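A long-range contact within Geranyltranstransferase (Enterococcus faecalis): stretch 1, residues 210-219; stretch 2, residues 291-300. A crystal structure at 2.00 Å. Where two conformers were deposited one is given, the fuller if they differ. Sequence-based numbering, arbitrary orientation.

Stretch 1, residues 210-219: LLTQFAHHYG
Stretch 2 (291-300) HLANLLTQLQ

Two helical stretches run nearly parallel, their N-to-C directions 19° apart and their axes 11.0 Å apart at closest approach, a wide spacing that long side chains bridge. Stretch 1 is helical throughout (phi/psi near -60/-45); stretch 2 enters as helix at His 291 and stays helical until, near its end, Leu 299 (-84/-6) and Gln 300 (-60/159) leave it. CA of Phe 214 lies 9.0 Å from CA of Leu 292, and CA of Tyr 218 lies 6.7 Å from CA of Leu 296, and the axes converge toward the C-terminal ends of the two stretches.

Both aromatics adopt chi1 t with chi2 84°. CA-to-CB of Phe 214 points toward stretch 2; that of Tyr 218 points sideways, and its t rotamer carries the ring across to lie against the second helix. Phe 214 CZ comes 3.6 Å from Leu 292 O and 4.0 Å from Leu 292 CB, while its CE1 meets Leu 296 CD2 at 3.6 Å. Leu 296, chi1 -123° and chi2 42°, touches both rings: its CD1 lies 3.8 Å from Tyr 218 CD1, at the ring edge. Leu 299 (m, t) places CD1 over one face of Tyr 218, 4.0 Å from the ring centroid, a CH-pi contact. Leu 211 CD2 and Leu 292 CD1, both residues m, t, meet at 4.2 Å.

No direct hydrogen bond crosses; instead one water lies 2.5 Å from Tyr 218 OH and donates to Leu 295 O at 2.9 Å, linking the phenol to the backbone. The contact buries 381 Å², both sides summed.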

# COMPACT_ATOMS: atom_id res chain seq x y z
N LEU A 210 3.42 12.75 23.51
CA LEU A 210 4.11 14.04 23.43
C LEU A 210 4.89 14.22 22.10
O LEU A 210 4.88 15.30 21.51
CB LEU A 210 5.06 14.20 24.62
CG LEU A 210 4.43 14.50 26.00
CD1 LEU A 210 5.51 14.70 27.06
CD2 LEU A 210 3.51 15.73 25.94
N LEU A 211 5.55 13.15 21.64
CA LEU A 211 6.24 13.15 20.34
C LEU A 211 5.27 13.47 19.20
O LEU A 211 5.60 14.20 18.28
CB LEU A 211 6.91 11.80 20.11
CG LEU A 211 8.12 11.53 20.99
CD1 LEU A 211 8.53 10.07 20.90
CD2 LEU A 211 9.26 12.45 20.63
N THR A 212 4.05 12.94 19.32
CA THR A 212 2.96 13.22 18.39
C THR A 212 2.57 14.69 18.33
O THR A 212 2.34 15.24 17.24
CB THR A 212 1.74 12.38 18.80
OG1 THR A 212 2.10 11.01 18.74
CG2 THR A 212 0.53 12.66 17.90
N GLN A 213 2.53 15.33 19.49
CA GLN A 213 2.21 16.75 19.58
C GLN A 213 3.33 17.56 18.96
O GLN A 213 3.06 18.55 18.24
CB GLN A 213 2.02 17.17 21.04
CG GLN A 213 0.68 16.75 21.65
CD GLN A 213 0.56 17.15 23.12
OE1 GLN A 213 0.69 18.33 23.47
NE2 GLN A 213 0.32 16.17 23.98
N PHE A 214 4.57 17.17 19.24
CA PHE A 214 5.72 17.79 18.58
C PHE A 214 5.59 17.73 17.05
O PHE A 214 5.79 18.74 16.38
CB PHE A 214 7.03 17.11 19.00
CG PHE A 214 8.23 17.66 18.29
CD1 PHE A 214 8.86 18.80 18.75
CD2 PHE A 214 8.72 17.03 17.14
CE1 PHE A 214 9.98 19.32 18.08
CE2 PHE A 214 9.83 17.53 16.47
CZ PHE A 214 10.47 18.68 16.95
N ALA A 215 5.26 16.55 16.53
CA ALA A 215 5.10 16.35 15.07
C ALA A 215 4.03 17.25 14.49
O ALA A 215 4.24 17.88 13.45
CB ALA A 215 4.77 14.91 14.77
N HIS A 216 2.90 17.33 15.19
CA HIS A 216 1.82 18.24 14.82
C HIS A 216 2.32 19.69 14.69
O HIS A 216 2.04 20.34 13.70
CB HIS A 216 0.64 18.16 15.80
CG HIS A 216 -0.37 19.26 15.61
ND1 HIS A 216 -1.35 19.21 14.65
CD2 HIS A 216 -0.53 20.44 16.25
CE1 HIS A 216 -2.08 20.31 14.71
NE2 HIS A 216 -1.60 21.07 15.67
N HIS A 217 3.07 20.16 15.68
CA HIS A 217 3.58 21.53 15.63
C HIS A 217 4.66 21.66 14.56
O HIS A 217 4.63 22.60 13.76
CB HIS A 217 4.06 22.02 17.00
CG HIS A 217 2.99 22.01 18.06
ND1 HIS A 217 1.83 22.73 17.93
CD2 HIS A 217 2.90 21.36 19.24
CE1 HIS A 217 1.06 22.52 18.98
NE2 HIS A 217 1.69 21.68 19.79
N TYR A 218 5.58 20.69 14.51
CA TYR A 218 6.59 20.66 13.44
C TYR A 218 5.96 20.73 12.05
O TYR A 218 6.34 21.56 11.23
CB TYR A 218 7.51 19.43 13.52
CG TYR A 218 8.61 19.50 12.47
CD1 TYR A 218 9.77 20.23 12.72
CD2 TYR A 218 8.46 18.90 11.22
CE1 TYR A 218 10.78 20.33 11.76
CE2 TYR A 218 9.46 19.01 10.25
CZ TYR A 218 10.61 19.72 10.53
OH TYR A 218 11.60 19.84 9.59
N GLY A 219 4.98 19.85 11.82
CA GLY A 219 4.34 19.66 10.51
C GLY A 219 3.57 20.88 10.04
O GLY A 219 3.56 21.20 8.85
N HIS A 291 18.76 17.53 19.18
CA HIS A 291 18.42 16.85 17.94
C HIS A 291 17.06 17.31 17.40
O HIS A 291 16.96 17.77 16.26
CB HIS A 291 18.49 15.33 18.09
CG HIS A 291 19.88 14.80 18.03
ND1 HIS A 291 20.63 14.80 16.87
CD2 HIS A 291 20.67 14.26 18.99
CE1 HIS A 291 21.81 14.28 17.12
NE2 HIS A 291 21.86 13.94 18.40
N LEU A 292 16.04 17.24 18.24
CA LEU A 292 14.72 17.69 17.84
C LEU A 292 14.55 19.21 17.87
O LEU A 292 13.88 19.76 16.99
CB LEU A 292 13.64 16.96 18.63
CG LEU A 292 13.48 15.46 18.31
CD1 LEU A 292 12.44 14.82 19.22
CD2 LEU A 292 13.08 15.27 16.86
N ALA A 293 15.16 19.89 18.86
CA ALA A 293 15.14 21.37 18.92
C ALA A 293 15.77 22.06 17.71
O ALA A 293 15.25 23.09 17.26
CB ALA A 293 15.78 21.89 20.21
N ASN A 294 16.87 21.51 17.19
CA ASN A 294 17.54 22.05 16.01
C ASN A 294 16.65 22.00 14.76
O ASN A 294 16.68 22.90 13.92
CB ASN A 294 18.87 21.33 15.75
CG ASN A 294 19.48 21.68 14.41
OD1 ASN A 294 19.98 22.79 14.22
ND2 ASN A 294 19.44 20.74 13.47
N LEU A 295 15.88 20.92 14.62
CA LEU A 295 14.94 20.81 13.49
C LEU A 295 13.87 21.90 13.55
O LEU A 295 13.49 22.46 12.52
CB LEU A 295 14.31 19.42 13.42
CG LEU A 295 15.25 18.27 13.02
CD1 LEU A 295 14.54 16.96 13.14
CD2 LEU A 295 15.82 18.43 11.61
N LEU A 296 13.41 22.22 14.76
CA LEU A 296 12.54 23.37 15.01
C LEU A 296 13.22 24.71 14.69
O LEU A 296 12.63 25.55 14.02
CB LEU A 296 12.09 23.34 16.46
CG LEU A 296 10.61 23.33 16.77
CD1 LEU A 296 9.85 22.39 15.85
CD2 LEU A 296 10.50 22.89 18.20
N THR A 297 14.46 24.88 15.17
CA THR A 297 15.30 26.05 14.86
C THR A 297 15.44 26.31 13.35
O THR A 297 15.37 27.46 12.92
CB THR A 297 16.72 25.93 15.49
OG1 THR A 297 16.62 25.81 16.91
CG2 THR A 297 17.62 27.13 15.17
N GLN A 298 15.62 25.24 12.56
CA GLN A 298 15.82 25.37 11.11
C GLN A 298 14.61 25.98 10.41
O GLN A 298 14.74 26.55 9.32
CB GLN A 298 16.18 24.03 10.45
CG GLN A 298 17.49 23.36 10.90
CD GLN A 298 18.53 24.32 11.45
OE1 GLN A 298 18.40 25.54 11.32
NE2 GLN A 298 19.55 23.78 12.09
N LEU A 299 13.43 25.86 11.02
CA LEU A 299 12.19 26.42 10.44
C LEU A 299 11.94 27.92 10.73
O LEU A 299 10.99 28.49 10.18
CB LEU A 299 10.97 25.59 10.86
CG LEU A 299 10.85 24.11 10.48
CD1 LEU A 299 9.52 23.58 10.98
CD2 LEU A 299 10.99 23.85 8.97
N GLN A 300 12.77 28.54 11.57
CA GLN A 300 12.72 29.99 11.82
C GLN A 300 12.95 30.82 10.55
O GLN A 300 13.52 30.34 9.58
CB GLN A 300 13.79 30.41 12.85
CG GLN A 300 13.45 30.13 14.31
CD GLN A 300 14.60 30.44 15.26
OE1 GLN A 300 15.60 31.06 14.88
NE2 GLN A 300 14.47 30.01 16.51
O HOH W 1 13.58 21.26 9.92